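Local coordinates for protein toll (Drosophila melanogaster, PDB 4LXR) that binds the cleaved, active form of the cytokine Spätzle through its leucine-rich repeat ectodomain and signals in dorsal-ventral patterning and antifungal immunity, at residues 75-80 with 101-106; 126-131 with 150-155; 506-511 with 535-540; 529-534 with 563-568. All blocks are in the same frame, centred on the assembly; numbering follows the deposited sequence. Where two conformers were deposited one is given.

Interaction 1 of 4, residues 75-80 with 101-106; sequences VQMRRC and TTLIFE
Strands 75-78 and 102-106 pair in parallel near the N-terminal end of the leucine-rich repeat ectodomain, bringing Met77 against Phe105 on one face and Arg78 against Glu106 on the other. Their axes run 7° apart, and five backbone hydrogen bonds join them, the last from Arg79 N to Glu106 O at 2.7 Å. On the inner face Met77 SD meets the CD2-CE2 side of the Phe105 ring, 3.9 Å from CD2, an oblique Met-aromatic contact. Phe105 CG stands anti to the backbone N (chi1 -165°), and the far end of the ring, CZ, comes 3.6 Å from Cys80 O; Ile88 of helix 88-94 packs on both Met77 and Phe105. An alanine at Phe105 would probably leave Met77 SD without its aromatic partner and open a gap beside Cys80. On the other face Arg78 and Glu106 lie side by side, with NE 3.6 Å from OE1 in a salt bridge whose flat groups are turned 80° apart. Each has a further partner, Arg78 in Glu48 of the Spätzle chain and Glu106 in Arg129. Parallel strands stacked repeat upon repeat, apolar side chains turned into the core, characterise the concave side of a leucine-rich repeat solenoid; here the Arg78-Glu106 face meets Spätzle.

Interaction 2 of 4, residues 126-131 with 150-155; sequences KRFRFT and SHLELR
From Arg127 paired with His151 to Thr131 paired with Arg155, strands 127-131 and 151-155 run parallel, their axes 3° apart in direction and 4.8 Å at closest approach. Lys126 O accepts from both Ser150 N and His151 N. The extended Arg127 side chain lies alongside His151, and its NH2 sits over one face of the imidazole, 3.4 Å from CE1; guanidinium and ring are tilted 38° apart. Arg127 NH1 donates to Gly3 O of one Spätzle chain. One water bridges Arg127 NE, Phe128 O and His151 ND1, and another joins Arg127 NH2 to Glu153 OE2. Next along this face, the Arg129 methylene CD rests on the Glu153 carboxylate, 3.3 Å from Glu153 CD, while Arg129 NH1 donates to Thr131 OG1 at 3.2 Å, in the guanidinium plane, the group also paired with Glu106. On the opposite face Leu152 CD1 meets the edge of the Phe128 ring, 4.0 Å from CD2, and Leu154 CD2 fits against Phe130 CB at 3.8 Å. Glu153 and Arg155 continue into salt bridges with Arg7 and Asp55 of one Spätzle chain, and Leu107 of the other packs on His151. Strand 102-106 flanks the pair beyond strand 127-131, and strand 174-176 follows 151-155.

Interaction 3 of 4, residues 506-511 with 535-540; sequences KIRRIA and PLVCDC. With NAG (2-acetamido-2-deoxy-beta-D-glucopyranose), chain M.
Val537 N donates to Arg508 O at 2.7 Å, in the carbonyl plane and on a lone pair, the one direct hydrogen bond between 506-511 and 535-540. A water lies within hydrogen-bonding distance of both this oxygen and Val537 O. Around the bond the side chains interleave. Leu536 CD1 reaches back to Arg508 O, 3.2 Å away, and touches Ile510 CG1 at 3.9 Å, the two side chains crossing at about a right angle. Arg508 has CG anti to its own carbonyl carbon (chi1 -71°), which sets CG 3.4 Å from Pro535 O; farther out, in one of the two conformers of Arg508, Pro535 CG sits over the centre of one guanidinium face, 4.2 Å above its plane. The same CG lies 3.8 Å from Lys506 C, and the neighbouring CD sits beside the Ile507 backbone. Here leucine-rich repeat 15 meets the cysteine-rich cap, LRRCT 1, that closes this run of repeats. In one conformer of Arg509 a water lies between NH2 and Asp539 OD2, a link that is doubtful. Asp539 OD1 is held by Thr541, and the flanking Cys538 and Cys540 are tied by disulfides to Cys570 and Cys591 of the cap. On the buried side Phe545 of helix 543-549 packs on both Ile510 and Leu536, while strand 484-485 pairs with 509-510 on the repeat side.

Interaction 4 of 4, residues 529-534 with 563-568; sequences VDLNDN and LRTDRL. With NAG (2-acetamido-2-deoxy-beta-D-glucopyranose), chain F; NAG (2-acetamido-2-deoxy-beta-D-glucopyranose), chain B.
The last strand pair of this repeat array, 527-530 with 561-564 of the LRRCT 1 cap, continues into a turn where Asn532 inserts its amide into the 565-568 backbone and an N-linked glycan lies against the charged side chains. The parallel strands are joined by Arg564 N to Val529 O and Leu531 N to Arg564 O. An Asx turn, Asp530 OD1 accepting from Asn532 N, bends the chain after the strand. Asn532 CG, anti to the carbonyl carbon (chi1 -76°), is thereby set beside the 565-568 turn, 3.6 Å from Arg567 CB; OD1 takes Arg567 N at 2.8 Å from above the amide plane, and ND2 donates to Asp566 OD1 at 3.0 Å. An alanine at Asn532 would probably leave Arg567 N and Asp566 OD1 without these partners and the 565-568 turn less firmly held. On the apolar side of the turn Leu568 CD1 packs 3.5 Å from Leu531 O, with Phe545 of helix 543-549 behind Leu568. Asp530 and Arg564 lie side by side as a salt bridge, OD2 to NE 3.2 Å, with the oxygen over the guanidinium face; Asp533 OD2 pairs similarly out of plane with Arg567 NH2. One water joins Asp530 OD2, Asn532 ND2 and Arg564 NH2. The acetamido N2 of one GlcNAc donates to Asp530 OD2 at 2.8 Å, and Arg564 NH2 donates to O6 of the next at 2.7 Å.

In the fold
The four contacts fall into two groups along the curved ectodomain. Interactions 1 and 2 come first and adjoin, with centres 10 Å apart: strands 102-106 and 127-131 are neighbours, joined by the Glu106-Arg129 salt bridge, and together they form part of the Spätzle-binding surface. Interactions 3 and 4 lie at the end of this repeat run, centres 12 Å apart, their segments alternating along the chain so that the last repeats and the LRRCT 1 cap interlock; Leu536 packs on Leu568 and Ile510 on Leu531. About 70 Å separates the centres of interactions 1 and 3. Neither interaction 3 nor 4 is touched by another protein chain, so among these contacts ligand binding and capping are separate.

Interaction 1 of 4, residues 75-80 with 101-106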
# COMPACT_ATOMS: atom_id res chain seq x y z
N VAL A 75 -2.83 34.82 -20.19
CA VAL A 75 -3.96 34.57 -21.07
C VAL A 75 -3.73 33.26 -21.75
O VAL A 75 -2.68 33.06 -22.37
CB VAL A 75 -4.14 35.64 -22.15
CG1 VAL A 75 -5.28 35.26 -23.09
CG2 VAL A 75 -4.39 36.98 -21.53
N GLN A 76 -4.69 32.35 -21.64
CA GLN A 76 -4.57 31.06 -22.29
C GLN A 76 -5.74 30.89 -23.24
O GLN A 76 -6.89 30.92 -22.81
CB GLN A 76 -4.56 29.93 -21.26
CG GLN A 76 -4.41 28.55 -21.87
CD GLN A 76 -4.32 27.45 -20.82
OE1 GLN A 76 -5.33 27.04 -20.23
NE2 GLN A 76 -3.12 26.97 -20.58
N MET A 77 -5.44 30.69 -24.52
CA MET A 77 -6.47 30.55 -25.55
C MET A 77 -6.37 29.14 -26.10
O MET A 77 -5.30 28.70 -26.49
CB MET A 77 -6.28 31.58 -26.67
CG MET A 77 -6.51 33.03 -26.23
SD MET A 77 -6.19 34.26 -27.52
CE MET A 77 -7.75 34.16 -28.41
N ARG A 78 -7.50 28.42 -26.13
CA ARG A 78 -7.50 27.02 -26.52
C ARG A 78 -8.53 26.75 -27.60
O ARG A 78 -9.72 27.08 -27.45
CB ARG A 78 -7.81 26.13 -25.30
CG ARG A 78 -6.65 26.03 -24.31
CD ARG A 78 -7.01 25.23 -23.05
NE ARG A 78 -7.21 23.80 -23.31
CZ ARG A 78 -7.74 22.96 -22.43
NH1 ARG A 78 -8.12 23.40 -21.24
NH2 ARG A 78 -7.89 21.67 -22.73
N ARG A 79 -8.08 26.10 -28.67
CA ARG A 79 -8.93 25.68 -29.80
C ARG A 79 -9.50 26.87 -30.57
O ARG A 79 -10.50 26.75 -31.30
CB ARG A 79 -10.06 24.74 -29.32
CG ARG A 79 -9.62 23.72 -28.29
CD ARG A 79 -10.73 22.77 -27.88
NE ARG A 79 -10.76 21.59 -28.73
CZ ARG A 79 -11.12 20.37 -28.31
NH1 ARG A 79 -11.12 19.35 -29.16
NH2 ARG A 79 -11.47 20.18 -27.05
N CYS A 80 -8.86 28.02 -30.45
CA CYS A 80 -9.33 29.22 -31.13
C CYS A 80 -8.73 29.32 -32.52
O CYS A 80 -7.68 28.74 -32.79
CB CYS A 80 -9.03 30.48 -30.31
SG CYS A 80 -9.79 30.43 -28.62
N THR A 101 1.39 39.01 -19.12
CA THR A 101 2.80 38.63 -19.06
C THR A 101 3.04 37.40 -19.96
O THR A 101 4.13 37.17 -20.50
CB THR A 101 3.15 38.28 -17.59
OG1 THR A 101 3.52 39.48 -16.90
CG2 THR A 101 4.29 37.26 -17.48
N THR A 102 1.98 36.61 -20.10
CA THR A 102 2.05 35.30 -20.70
C THR A 102 0.87 35.15 -21.65
O THR A 102 -0.27 35.43 -21.28
CB THR A 102 1.98 34.20 -19.61
OG1 THR A 102 3.17 34.25 -18.83
CG2 THR A 102 1.83 32.81 -20.20
N LEU A 103 1.17 34.74 -22.88
CA LEU A 103 0.13 34.35 -23.83
C LEU A 103 0.39 32.92 -24.26
O LEU A 103 1.49 32.59 -24.74
CB LEU A 103 0.12 35.25 -25.08
CG LEU A 103 -0.86 34.83 -26.19
CD1 LEU A 103 -2.34 34.86 -25.72
CD2 LEU A 103 -0.69 35.68 -27.49
N ILE A 104 -0.62 32.07 -24.08
CA ILE A 104 -0.61 30.68 -24.53
C ILE A 104 -1.68 30.55 -25.62
O ILE A 104 -2.81 31.03 -25.46
CB ILE A 104 -0.91 29.73 -23.36
CG1 ILE A 104 0.28 29.72 -22.39
CG2 ILE A 104 -1.29 28.32 -23.85
CD1 ILE A 104 -0.10 29.43 -21.00
N PHE A 105 -1.32 29.97 -26.75
CA PHE A 105 -2.27 29.80 -27.85
C PHE A 105 -2.13 28.37 -28.32
O PHE A 105 -1.20 28.04 -29.06
CB PHE A 105 -2.01 30.79 -28.99
CG PHE A 105 -3.16 30.92 -29.97
CD1 PHE A 105 -3.35 29.96 -30.98
CD2 PHE A 105 -4.04 31.99 -29.89
CE1 PHE A 105 -4.40 30.09 -31.88
CE2 PHE A 105 -5.11 32.12 -30.78
CZ PHE A 105 -5.30 31.17 -31.77
N GLU A 106 -3.06 27.53 -27.87
CA GLU A 106 -3.05 26.11 -28.16
C GLU A 106 -4.29 25.74 -28.95
O GLU A 106 -5.40 25.80 -28.42
CB GLU A 106 -3.02 25.34 -26.83
CG GLU A 106 -3.09 23.85 -26.93
CD GLU A 106 -3.15 23.21 -25.55
OE1 GLU A 106 -4.26 22.83 -25.13
OE2 GLU A 106 -2.10 23.12 -24.88

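Interaction 2 of 4, residues 126-131 with 150-155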
# COMPACT_ATOMS: atom_id res chain seq x y z
N LYS A 126 6.47 38.37 -21.71
CA LYS A 126 7.65 37.68 -21.18
C LYS A 126 7.61 36.22 -21.57
O LYS A 126 8.62 35.53 -21.60
CB LYS A 126 7.76 37.82 -19.66
CG LYS A 126 8.43 39.12 -19.23
CD LYS A 126 7.59 39.87 -18.22
CE LYS A 126 8.30 41.15 -17.76
NZ LYS A 126 7.34 42.18 -17.26
N ARG A 127 6.42 35.74 -21.89
CA ARG A 127 6.26 34.32 -22.10
C ARG A 127 5.25 34.08 -23.19
O ARG A 127 4.17 34.65 -23.18
CB ARG A 127 5.84 33.62 -20.78
CG ARG A 127 5.69 32.10 -20.94
CD ARG A 127 5.72 31.31 -19.62
NE ARG A 127 5.85 29.88 -19.90
CZ ARG A 127 5.95 28.92 -18.99
NH1 ARG A 127 5.91 29.23 -17.69
NH2 ARG A 127 6.07 27.65 -19.37
N PHE A 128 5.58 33.21 -24.13
CA PHE A 128 4.66 32.94 -25.22
C PHE A 128 4.74 31.48 -25.56
O PHE A 128 5.83 30.93 -25.62
CB PHE A 128 5.02 33.81 -26.45
CG PHE A 128 4.30 33.41 -27.71
CD1 PHE A 128 2.93 33.63 -27.85
CD2 PHE A 128 5.00 32.86 -28.79
CE1 PHE A 128 2.25 33.28 -29.03
CE2 PHE A 128 4.34 32.51 -29.99
CZ PHE A 128 2.96 32.71 -30.11
N ARG A 129 3.59 30.84 -25.77
CA ARG A 129 3.55 29.45 -26.21
C ARG A 129 2.60 29.29 -27.38
O ARG A 129 1.46 29.76 -27.33
CB ARG A 129 3.14 28.50 -25.08
CG ARG A 129 2.72 27.12 -25.63
CD ARG A 129 2.89 25.96 -24.61
NE ARG A 129 1.87 25.94 -23.57
CZ ARG A 129 0.66 25.39 -23.67
NH1 ARG A 129 0.25 24.80 -24.80
NH2 ARG A 129 -0.16 25.42 -22.62
N PHE A 130 3.05 28.60 -28.42
CA PHE A 130 2.18 28.28 -29.54
C PHE A 130 2.21 26.78 -29.75
O PHE A 130 3.28 26.18 -29.91
CB PHE A 130 2.66 28.99 -30.82
CG PHE A 130 1.84 28.67 -32.04
CD1 PHE A 130 0.46 28.87 -32.03
CD2 PHE A 130 2.44 28.19 -33.19
CE1 PHE A 130 -0.32 28.57 -33.15
CE2 PHE A 130 1.67 27.89 -34.33
CZ PHE A 130 0.29 28.08 -34.31
N THR A 131 1.04 26.17 -29.81
CA THR A 131 0.96 24.72 -29.81
C THR A 131 -0.14 24.27 -30.73
O THR A 131 -1.28 24.77 -30.63
CB THR A 131 0.69 24.21 -28.38
OG1 THR A 131 1.84 24.46 -27.56
CG2 THR A 131 0.35 22.72 -28.37
N SER A 150 11.27 36.08 -22.24
CA SER A 150 12.27 35.30 -21.54
C SER A 150 12.01 33.81 -21.73
O SER A 150 12.92 33.00 -21.58
CB SER A 150 12.31 35.68 -20.05
OG SER A 150 11.24 35.12 -19.34
N HIS A 151 10.78 33.45 -22.10
CA HIS A 151 10.42 32.02 -22.20
C HIS A 151 9.59 31.78 -23.45
O HIS A 151 8.56 32.41 -23.65
CB HIS A 151 9.67 31.53 -20.96
CG HIS A 151 9.48 30.04 -20.89
ND1 HIS A 151 8.71 29.34 -21.80
CD2 HIS A 151 9.96 29.12 -20.02
CE1 HIS A 151 8.74 28.05 -21.50
NE2 HIS A 151 9.49 27.89 -20.42
N LEU A 152 10.05 30.87 -24.30
CA LEU A 152 9.43 30.64 -25.59
C LEU A 152 9.17 29.17 -25.72
O LEU A 152 10.06 28.35 -25.47
CB LEU A 152 10.39 31.08 -26.73
CG LEU A 152 9.99 30.64 -28.16
CD1 LEU A 152 8.67 31.34 -28.58
CD2 LEU A 152 11.10 30.94 -29.19
N GLU A 153 7.96 28.81 -26.16
CA GLU A 153 7.66 27.43 -26.45
C GLU A 153 6.94 27.35 -27.76
O GLU A 153 5.95 28.05 -27.97
CB GLU A 153 6.80 26.78 -25.33
CG GLU A 153 6.38 25.31 -25.66
CD GLU A 153 5.83 24.53 -24.42
OE1 GLU A 153 5.20 23.45 -24.56
OE2 GLU A 153 6.02 25.02 -23.29
N LEU A 154 7.41 26.48 -28.65
CA LEU A 154 6.77 26.31 -29.94
C LEU A 154 6.65 24.85 -30.16
O LEU A 154 7.62 24.11 -30.03
CB LEU A 154 7.60 26.94 -31.10
CG LEU A 154 7.80 28.44 -31.05
CD1 LEU A 154 8.75 28.90 -32.17
CD2 LEU A 154 6.45 29.12 -31.19
N ARG A 155 5.45 24.42 -30.51
CA ARG A 155 5.23 23.03 -30.76
C ARG A 155 4.33 22.91 -31.97
O ARG A 155 3.12 23.12 -31.87
CB ARG A 155 4.56 22.35 -29.57
CG ARG A 155 4.53 20.85 -29.75
CD ARG A 155 3.99 20.10 -28.61
NE ARG A 155 4.79 20.08 -27.38
CZ ARG A 155 4.61 19.13 -26.46
NH1 ARG A 155 3.73 18.18 -26.72
NH2 ARG A 155 5.30 19.10 -25.32
O HOH W 1 6.44 29.80 -23.05
O HOH W 2 5.42 27.34 -22.02
O HOH W 3 3.66 22.56 -26.19

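Interaction 3 of 4, residues 506-511 with 535-540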
# COMPACT_ATOMS: atom_id res chain seq x y z
N LYS A 506 2.27 -20.46 10.71
CA LYS A 506 1.88 -21.86 10.86
C LYS A 506 1.34 -22.11 12.26
O LYS A 506 1.49 -23.20 12.82
CB LYS A 506 3.09 -22.77 10.59
CG LYS A 506 3.71 -22.61 9.19
CD LYS A 506 2.80 -23.18 8.11
CE LYS A 506 3.54 -23.40 6.79
NZ LYS A 506 3.35 -22.27 5.82
N ILE A 507 0.71 -21.09 12.83
CA ILE A 507 0.27 -21.09 14.23
C ILE A 507 -0.89 -22.04 14.45
O ILE A 507 -2.03 -21.72 14.13
CB ILE A 507 -0.10 -19.65 14.68
CG1 ILE A 507 1.14 -18.74 14.60
CG2 ILE A 507 -0.69 -19.65 16.08
CD1 ILE A 507 0.84 -17.25 14.74
N ARG A 508 -0.60 -23.22 15.00
CA ARG A 508 -1.62 -24.24 15.23
C ARG A 508 -2.15 -24.23 16.66
O ARG A 508 -3.33 -24.46 16.89
CB ARG A 508 -1.11 -25.62 14.80
CG ARG A 508 -0.99 -25.73 13.29
CD ARG A 508 -0.59 -27.10 12.80
NE ARG A 508 -0.63 -27.14 11.34
CZ ARG A 508 0.35 -26.70 10.55
NH1 ARG A 508 1.45 -26.19 11.07
NH2 ARG A 508 0.21 -26.78 9.23
N ARG A 509 -1.27 -23.95 17.61
CA ARG A 509 -1.71 -23.75 18.99
C ARG A 509 -1.35 -22.36 19.50
O ARG A 509 -0.33 -21.78 19.14
CB ARG A 509 -1.12 -24.81 19.93
CG ARG A 509 -1.63 -24.72 21.37
CD ARG A 509 -1.11 -25.88 22.19
NE ARG A 509 -1.52 -27.14 21.57
CZ ARG A 509 -0.98 -28.31 21.83
NH1 ARG A 509 0.02 -28.40 22.71
NH2 ARG A 509 -1.42 -29.40 21.22
N ILE A 510 -2.25 -21.84 20.33
CA ILE A 510 -2.03 -20.64 21.13
C ILE A 510 -2.39 -20.99 22.58
O ILE A 510 -3.57 -21.11 22.91
CB ILE A 510 -2.92 -19.48 20.69
CG1 ILE A 510 -2.59 -19.07 19.25
CG2 ILE A 510 -2.76 -18.31 21.65
CD1 ILE A 510 -3.39 -17.89 18.76
N ALA A 511 -1.38 -21.16 23.42
CA ALA A 511 -1.59 -21.69 24.76
C ALA A 511 -1.37 -20.64 25.83
O ALA A 511 -0.23 -20.37 26.23
CB ALA A 511 -0.69 -22.89 24.98
N PRO A 535 -3.50 -21.46 10.83
CA PRO A 535 -4.17 -22.78 10.84
C PRO A 535 -4.47 -23.33 12.24
O PRO A 535 -4.03 -24.43 12.59
CB PRO A 535 -3.17 -23.67 10.09
CG PRO A 535 -1.83 -23.06 10.40
CD PRO A 535 -2.08 -21.56 10.45
N LEU A 536 -5.22 -22.59 13.04
CA LEU A 536 -5.42 -22.93 14.45
C LEU A 536 -6.14 -24.25 14.67
O LEU A 536 -7.18 -24.52 14.05
CB LEU A 536 -6.19 -21.80 15.14
CG LEU A 536 -6.18 -21.81 16.66
CD1 LEU A 536 -4.76 -21.57 17.18
CD2 LEU A 536 -7.14 -20.77 17.19
N VAL A 537 -5.57 -25.10 15.52
CA VAL A 537 -6.23 -26.33 15.94
C VAL A 537 -7.11 -26.01 17.15
O VAL A 537 -6.60 -25.68 18.22
CB VAL A 537 -5.23 -27.46 16.28
CG1 VAL A 537 -5.94 -28.64 16.93
CG2 VAL A 537 -4.47 -27.92 15.03
N CYS A 538 -8.42 -26.09 16.98
CA CYS A 538 -9.35 -25.72 18.04
C CYS A 538 -9.73 -26.91 18.92
O CYS A 538 -10.82 -27.48 18.77
CB CYS A 538 -10.59 -25.04 17.47
SG CYS A 538 -10.21 -23.49 16.63
N ASP A 539 -8.82 -27.28 19.81
CA ASP A 539 -9.03 -28.35 20.77
C ASP A 539 -8.96 -27.80 22.19
O ASP A 539 -8.88 -26.58 22.39
CB ASP A 539 -8.05 -29.52 20.53
CG ASP A 539 -6.58 -29.11 20.61
OD1 ASP A 539 -6.24 -28.05 21.17
OD2 ASP A 539 -5.74 -29.89 20.10
N CYS A 540 -8.98 -28.68 23.19
CA CYS A 540 -9.02 -28.25 24.58
C CYS A 540 -7.83 -27.36 24.99
O CYS A 540 -7.87 -26.71 26.04
CB CYS A 540 -9.12 -29.46 25.51
SG CYS A 540 -7.70 -30.58 25.42
C1 NAG M . 8.47 -22.98 6.53
C2 NAG M . 8.30 -23.47 5.08
C3 NAG M . 9.66 -23.82 4.43
C4 NAG M . 10.55 -24.66 5.35
C5 NAG M . 10.48 -24.17 6.79
C6 NAG M . 11.85 -23.98 7.42
C7 NAG M . 6.30 -24.60 4.23
C8 NAG M . 5.45 -25.84 4.27
N2 NAG M . 7.39 -24.60 5.00
O3 NAG M . 10.33 -22.63 4.01
O4 NAG M . 10.18 -26.03 5.28
O5 NAG M . 9.84 -22.90 6.84
O6 NAG M . 11.75 -23.86 8.83
O7 NAG M . 6.00 -23.64 3.52
O HOH W 4 -4.07 -26.29 19.31
O HOH W 5 -3.33 -28.78 19.67

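Interaction 4 of 4, residues 529-534 with 563-568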
# COMPACT_ATOMS: atom_id res chain seq x y z
N VAL A 529 -1.49 -6.97 17.88
CA VAL A 529 -0.96 -8.16 17.21
C VAL A 529 -2.02 -8.78 16.30
O VAL A 529 -3.09 -9.17 16.76
CB VAL A 529 -0.49 -9.24 18.22
CG1 VAL A 529 0.18 -10.38 17.47
CG2 VAL A 529 0.45 -8.65 19.26
N ASP A 530 -1.70 -8.89 15.02
CA ASP A 530 -2.63 -9.47 14.06
C ASP A 530 -2.40 -10.98 13.91
O ASP A 530 -1.37 -11.40 13.40
CB ASP A 530 -2.47 -8.78 12.70
CG ASP A 530 -3.63 -9.07 11.77
OD1 ASP A 530 -4.32 -10.09 11.97
OD2 ASP A 530 -3.86 -8.28 10.83
N LEU A 531 -3.37 -11.77 14.35
CA LEU A 531 -3.25 -13.23 14.35
C LEU A 531 -4.10 -13.91 13.28
O LEU A 531 -4.24 -15.13 13.28
CB LEU A 531 -3.63 -13.79 15.72
CG LEU A 531 -2.74 -13.38 16.89
CD1 LEU A 531 -3.26 -13.98 18.21
CD2 LEU A 531 -1.29 -13.78 16.62
N ASN A 532 -4.66 -13.12 12.37
CA ASN A 532 -5.54 -13.63 11.32
C ASN A 532 -4.88 -14.65 10.40
O ASN A 532 -3.65 -14.65 10.25
CB ASN A 532 -6.10 -12.48 10.49
CG ASN A 532 -7.20 -11.72 11.21
OD1 ASN A 532 -7.78 -12.21 12.18
ND2 ASN A 532 -7.51 -10.51 10.73
N ASP A 533 -5.69 -15.51 9.79
CA ASP A 533 -5.20 -16.44 8.76
C ASP A 533 -4.10 -17.38 9.24
O ASP A 533 -3.09 -17.57 8.56
CB ASP A 533 -4.71 -15.68 7.52
CG ASP A 533 -5.80 -14.85 6.88
OD1 ASP A 533 -6.68 -15.44 6.22
OD2 ASP A 533 -5.77 -13.62 7.04
N ASN A 534 -4.30 -17.96 10.41
CA ASN A 534 -3.43 -19.01 10.89
C ASN A 534 -4.19 -20.32 11.02
O ASN A 534 -5.40 -20.32 11.26
CB ASN A 534 -2.79 -18.59 12.21
CG ASN A 534 -1.53 -17.77 12.00
OD1 ASN A 534 -0.51 -18.29 11.56
ND2 ASN A 534 -1.60 -16.47 12.32
N LEU A 563 -5.31 -8.16 20.50
CA LEU A 563 -5.18 -9.15 19.44
C LEU A 563 -6.28 -8.98 18.40
O LEU A 563 -7.44 -8.79 18.76
CB LEU A 563 -5.24 -10.56 20.01
CG LEU A 563 -4.36 -10.80 21.24
CD1 LEU A 563 -4.60 -12.18 21.80
CD2 LEU A 563 -2.90 -10.61 20.87
N ARG A 564 -5.90 -9.04 17.13
CA ARG A 564 -6.86 -9.03 16.04
C ARG A 564 -7.09 -10.46 15.59
O ARG A 564 -6.17 -11.13 15.09
CB ARG A 564 -6.36 -8.17 14.88
CG ARG A 564 -7.21 -8.27 13.63
CD ARG A 564 -6.98 -7.07 12.73
NE ARG A 564 -6.96 -7.45 11.32
CZ ARG A 564 -7.06 -6.58 10.32
NH1 ARG A 564 -7.21 -5.29 10.57
NH2 ARG A 564 -7.03 -7.02 9.06
N THR A 565 -8.32 -10.93 15.77
CA THR A 565 -8.65 -12.32 15.55
C THR A 565 -9.91 -12.49 14.71
O THR A 565 -10.40 -13.61 14.55
CB THR A 565 -8.88 -13.04 16.89
OG1 THR A 565 -9.84 -12.30 17.65
CG2 THR A 565 -7.59 -13.11 17.67
N ASP A 566 -10.42 -11.39 14.18
CA ASP A 566 -11.69 -11.38 13.45
C ASP A 566 -11.68 -12.34 12.25
O ASP A 566 -12.73 -12.81 11.83
CB ASP A 566 -12.06 -9.96 13.00
CG ASP A 566 -11.25 -9.49 11.80
OD1 ASP A 566 -10.02 -9.32 11.94
OD2 ASP A 566 -11.85 -9.29 10.73
N ARG A 567 -10.50 -12.61 11.72
CA ARG A 567 -10.36 -13.59 10.64
C ARG A 567 -9.40 -14.71 11.02
O ARG A 567 -8.71 -15.27 10.16
CB ARG A 567 -9.98 -12.91 9.33
CG ARG A 567 -11.18 -12.22 8.66
CD ARG A 567 -10.78 -11.20 7.61
NE ARG A 567 -9.95 -11.78 6.56
CZ ARG A 567 -8.66 -11.51 6.39
NH1 ARG A 567 -8.05 -10.65 7.19
NH2 ARG A 567 -7.99 -12.10 5.41
N LEU A 568 -9.36 -15.03 12.32
CA LEU A 568 -8.68 -16.22 12.81
C LEU A 568 -9.69 -17.36 12.94
O LEU A 568 -10.64 -17.29 13.73
CB LEU A 568 -8.00 -15.95 14.16
CG LEU A 568 -7.33 -17.18 14.79
CD1 LEU A 568 -6.34 -17.82 13.82
CD2 LEU A 568 -6.65 -16.80 16.10
C1 NAG F . -0.98 -8.13 8.22
C2 NAG F . -1.96 -6.95 8.11
C3 NAG F . -3.24 -7.37 7.36
C4 NAG F . -2.92 -8.13 6.08
C5 NAG F . -1.91 -9.24 6.37
C6 NAG F . -1.49 -10.02 5.15
C7 NAG F . -2.16 -5.16 9.78
C8 NAG F . -1.66 -4.23 8.71
N2 NAG F . -2.29 -6.44 9.42
O3 NAG F . -4.00 -6.21 7.07
O4 NAG F . -4.08 -8.79 5.58
O5 NAG F . -0.73 -8.66 6.94
O6 NAG F . -0.79 -9.19 4.23
O7 NAG F . -2.45 -4.76 10.90
C1 NAG B . -5.00 -8.03 4.78
C2 NAG B . -5.80 -9.03 3.96
C3 NAG B . -6.85 -8.31 3.13
C4 NAG B . -7.71 -7.40 3.99
C5 NAG B . -6.84 -6.49 4.86
C6 NAG B . -7.64 -5.71 5.88
C7 NAG B . -4.50 -11.05 3.39
C8 NAG B . -3.64 -11.71 2.36
N2 NAG B . -4.93 -9.82 3.09
O3 NAG B . -7.66 -9.28 2.46
O4 NAG B . -8.50 -6.56 3.14
O5 NAG B . -5.89 -7.27 5.60
O6 NAG B . -6.83 -5.30 6.98
O7 NAG B . -4.78 -11.60 4.46
O HOH W 6 -5.52 -9.55 9.00